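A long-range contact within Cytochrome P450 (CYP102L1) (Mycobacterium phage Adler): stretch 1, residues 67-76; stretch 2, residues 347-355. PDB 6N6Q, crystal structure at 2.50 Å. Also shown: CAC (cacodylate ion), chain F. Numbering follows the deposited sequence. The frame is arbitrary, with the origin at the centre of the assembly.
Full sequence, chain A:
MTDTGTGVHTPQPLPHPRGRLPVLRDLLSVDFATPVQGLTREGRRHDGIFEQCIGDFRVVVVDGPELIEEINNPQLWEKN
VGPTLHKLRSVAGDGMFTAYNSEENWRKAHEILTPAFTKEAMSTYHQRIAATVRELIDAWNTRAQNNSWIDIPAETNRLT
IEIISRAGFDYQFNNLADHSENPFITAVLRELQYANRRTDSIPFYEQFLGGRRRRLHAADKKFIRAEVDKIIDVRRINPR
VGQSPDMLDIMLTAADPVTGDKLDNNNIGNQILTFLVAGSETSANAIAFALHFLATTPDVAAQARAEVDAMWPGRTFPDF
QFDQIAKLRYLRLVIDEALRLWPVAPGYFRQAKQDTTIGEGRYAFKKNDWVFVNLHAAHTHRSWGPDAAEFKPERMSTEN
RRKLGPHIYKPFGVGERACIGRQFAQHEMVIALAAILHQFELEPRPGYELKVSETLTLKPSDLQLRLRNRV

Stretch 1 (67-76) LIEEINNPQL
Stretch 2, residues 347-355: GYFRQAKQD

The end of a helix (67-71) and the loop after it lie against an extended strand (347-352); touching residues are at least 275 apart in sequence, and 456 Å² is buried in all. CA atoms pair Ile71 with Arg350 at 7.1 Å and Leu76 with Lys353 at 5.4 Å, so both chains advance in the same sense. Leu67, Glu69 and Glu70 make no contact. Ile68 (m, t) is buried, its CG2 4.3 Å from Tyr348 OH. Ile71 (m, m), also buried, packs its branched side chain on the aliphatic part of Arg350, Ile71 CG2 to Arg350 CD 3.6 Å. Ile71 O, near the helix end, accepts a hydrogen bond from Arg350 NH1 at 2.7 Å (158°), at the edge of the guanidinium, near its plane. Arg350 points its CA-to-CB bond toward stretch 1; chi1 is m, chi2 (-136°) and chi3 (91°) lie between wells, and its long chain supplies both packing and a donor. Asn72 (phi/psi -81/15, chi1 m) leaves helical geometry. Its amide oxygen suits the hydroxyl of buried Tyr348 (chi1 p, chi2 -87°): Asn72 OD1 accepts a hydrogen bond from Tyr348 OH at 2.6 Å, near the ring plane. The CA-to-CB bonds of Asn73, Pro74 and Gln75 point away from stretch 2. Asn73 (-78/122, chi1 t) stabilises its own turn: Asn73 OD1 accepts Leu76 N at 3.0 Å and, weakly, Gln75 N at 3.0 Å. Residues 74-76 return to helical phi/psi. Pro74 and Gln75 offer carbonyls, and the length of Lys353 (m, t, p, t) lets NZ reach both: Lys353 NZ to Pro74 O 3.3 Å and, weakly, to Gln75 O 3.4 Å. Leu76 (-100/-34; m, t) bonds through backbone, Lys353 N to Leu76 O 2.7 Å (157°), while Leu76 CD2 lies 4.1 Å from Gln354 OE1.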

# COMPACT_ATOMS: atom_id res chain seq x y z
N LEU A 67 -9.78 21.83 -6.49
CA LEU A 67 -8.47 22.24 -5.98
C LEU A 67 -7.45 21.12 -6.10
O LEU A 67 -6.29 21.38 -6.47
CB LEU A 67 -8.60 22.69 -4.52
CG LEU A 67 -9.29 24.04 -4.28
CD1 LEU A 67 -9.52 24.26 -2.80
CD2 LEU A 67 -8.46 25.17 -4.87
N ILE A 68 -7.85 19.88 -5.81
CA ILE A 68 -6.90 18.77 -5.82
C ILE A 68 -6.37 18.53 -7.23
O ILE A 68 -5.16 18.32 -7.42
CB ILE A 68 -7.55 17.51 -5.23
CG1 ILE A 68 -7.63 17.61 -3.71
CG2 ILE A 68 -6.78 16.26 -5.64
CD1 ILE A 68 -8.29 16.42 -3.06
N GLU A 69 -7.25 18.55 -8.24
CA GLU A 69 -6.79 18.31 -9.60
C GLU A 69 -5.85 19.40 -10.10
O GLU A 69 -5.03 19.14 -10.99
CB GLU A 69 -7.98 18.15 -10.55
CG GLU A 69 -9.00 19.27 -10.50
CD GLU A 69 -10.28 18.92 -11.24
OE1 GLU A 69 -10.36 17.80 -11.78
OE2 GLU A 69 -11.20 19.76 -11.28
N GLU A 70 -5.94 20.61 -9.55
CA GLU A 70 -4.92 21.62 -9.82
C GLU A 70 -3.60 21.25 -9.14
O GLU A 70 -2.53 21.45 -9.71
CB GLU A 70 -5.39 22.99 -9.35
CG GLU A 70 -6.42 23.65 -10.25
CD GLU A 70 -6.95 24.95 -9.67
OE1 GLU A 70 -7.69 24.91 -8.68
OE2 GLU A 70 -6.60 26.02 -10.22
N ILE A 71 -3.68 20.70 -7.93
CA ILE A 71 -2.48 20.25 -7.22
C ILE A 71 -1.83 19.09 -7.95
O ILE A 71 -0.60 18.95 -7.96
CB ILE A 71 -2.82 19.90 -5.76
CG1 ILE A 71 -3.38 21.12 -5.03
CG2 ILE A 71 -1.61 19.36 -5.03
CD1 ILE A 71 -2.35 22.21 -4.80
N ASN A 72 -2.63 18.23 -8.59
CA ASN A 72 -2.11 17.09 -9.33
C ASN A 72 -1.62 17.45 -10.73
O ASN A 72 -1.42 16.55 -11.55
CB ASN A 72 -3.18 15.99 -9.43
CG ASN A 72 -3.52 15.39 -8.08
OD1 ASN A 72 -2.76 15.51 -7.12
ND2 ASN A 72 -4.67 14.74 -8.00
N ASN A 73 -1.42 18.73 -11.02
CA ASN A 73 -0.93 19.13 -12.34
C ASN A 73 0.57 18.90 -12.42
O ASN A 73 1.32 19.46 -11.61
CB ASN A 73 -1.25 20.60 -12.61
CG ASN A 73 -0.71 21.07 -13.94
OD1 ASN A 73 0.40 21.59 -14.02
ND2 ASN A 73 -1.49 20.87 -15.00
N PRO A 74 1.05 18.11 -13.38
CA PRO A 74 2.49 17.77 -13.40
C PRO A 74 3.39 18.92 -13.80
O PRO A 74 4.58 18.88 -13.47
CB PRO A 74 2.56 16.62 -14.41
CG PRO A 74 1.40 16.86 -15.32
CD PRO A 74 0.31 17.44 -14.46
N GLN A 75 2.88 19.93 -14.51
CA GLN A 75 3.74 21.03 -14.93
C GLN A 75 4.03 22.00 -13.79
O GLN A 75 5.13 22.56 -13.73
CB GLN A 75 3.10 21.79 -16.10
CG GLN A 75 3.10 21.03 -17.42
CD GLN A 75 2.03 19.97 -17.49
OE1 GLN A 75 1.12 19.93 -16.66
NE2 GLN A 75 2.12 19.10 -18.49
N LEU A 76 3.08 22.21 -12.88
CA LEU A 76 3.24 23.17 -11.80
C LEU A 76 3.63 22.54 -10.47
O LEU A 76 4.38 23.16 -9.70
CB LEU A 76 1.95 23.98 -11.61
CG LEU A 76 1.50 24.84 -12.79
CD1 LEU A 76 0.28 25.67 -12.41
CD2 LEU A 76 2.63 25.73 -13.27
N GLY A 347 -3.32 9.60 1.65
CA GLY A 347 -3.00 10.85 1.00
C GLY A 347 -1.54 10.91 0.62
O GLY A 347 -0.76 10.01 0.92
N TYR A 348 -1.19 12.01 -0.05
CA TYR A 348 0.17 12.24 -0.49
C TYR A 348 0.48 13.73 -0.40
O TYR A 348 -0.43 14.57 -0.35
CB TYR A 348 0.40 11.73 -1.93
CG TYR A 348 -0.65 12.20 -2.91
CD1 TYR A 348 -1.82 11.48 -3.10
CD2 TYR A 348 -0.46 13.35 -3.66
CE1 TYR A 348 -2.78 11.90 -4.00
CE2 TYR A 348 -1.42 13.78 -4.56
CZ TYR A 348 -2.57 13.05 -4.73
OH TYR A 348 -3.53 13.47 -5.63
N PHE A 349 1.77 14.05 -0.37
CA PHE A 349 2.24 15.42 -0.23
C PHE A 349 2.77 15.92 -1.56
O PHE A 349 3.54 15.22 -2.23
CB PHE A 349 3.32 15.52 0.84
CG PHE A 349 2.80 15.38 2.24
CD1 PHE A 349 2.30 16.49 2.92
CD2 PHE A 349 2.81 14.16 2.89
CE1 PHE A 349 1.82 16.37 4.21
CE2 PHE A 349 2.33 14.03 4.18
CZ PHE A 349 1.84 15.14 4.84
N ARG A 350 2.35 17.12 -1.95
CA ARG A 350 2.81 17.75 -3.18
C ARG A 350 3.50 19.06 -2.85
O ARG A 350 3.29 19.65 -1.79
CB ARG A 350 1.65 17.98 -4.15
CG ARG A 350 0.89 16.72 -4.52
CD ARG A 350 0.62 16.68 -6.01
NE ARG A 350 1.68 16.00 -6.74
CZ ARG A 350 1.94 16.19 -8.03
NH1 ARG A 350 1.23 17.06 -8.73
NH2 ARG A 350 2.93 15.52 -8.62
N GLN A 351 4.34 19.51 -3.78
CA GLN A 351 5.07 20.76 -3.62
C GLN A 351 5.06 21.52 -4.94
O GLN A 351 4.95 20.92 -6.01
CB GLN A 351 6.52 20.52 -3.15
CG GLN A 351 7.39 19.82 -4.18
CD GLN A 351 8.76 19.45 -3.63
OE1 GLN A 351 8.95 19.36 -2.41
NE2 GLN A 351 9.72 19.24 -4.52
N ALA A 352 5.17 22.84 -4.84
CA ALA A 352 5.06 23.71 -6.01
C ALA A 352 6.41 23.83 -6.70
O ALA A 352 7.42 24.18 -6.07
CB ALA A 352 4.55 25.09 -5.60
N LYS A 353 6.43 23.54 -8.01
CA LYS A 353 7.66 23.68 -8.78
C LYS A 353 8.00 25.14 -9.03
O LYS A 353 9.18 25.48 -9.20
CB LYS A 353 7.54 22.93 -10.10
CG LYS A 353 7.31 21.43 -9.94
CD LYS A 353 6.90 20.78 -11.24
CE LYS A 353 8.01 20.82 -12.27
NZ LYS A 353 7.59 20.20 -13.56
N GLN A 354 6.99 26.01 -9.06
CA GLN A 354 7.18 27.44 -9.26
C GLN A 354 6.22 28.18 -8.34
O GLN A 354 5.39 27.57 -7.66
CB GLN A 354 6.93 27.85 -10.72
CG GLN A 354 7.50 26.90 -11.76
CD GLN A 354 6.83 27.04 -13.11
OE1 GLN A 354 6.65 26.06 -13.83
NE2 GLN A 354 6.45 28.27 -13.46
N ASP A 355 6.33 29.50 -8.32
CA ASP A 355 5.33 30.33 -7.66
C ASP A 355 4.04 30.26 -8.47
O ASP A 355 4.00 30.73 -9.61
CB ASP A 355 5.81 31.77 -7.53
CG ASP A 355 7.18 31.87 -6.88
OD1 ASP A 355 7.87 30.83 -6.79
OD2 ASP A 355 7.56 32.98 -6.46
AS CAC F . 13.29 17.65 -3.53
O1 CAC F . 14.43 16.95 -4.63
O2 CAC F . 11.79 16.88 -3.15
C1 CAC F . 14.22 18.03 -1.90
C2 CAC F . 12.92 19.42 -4.16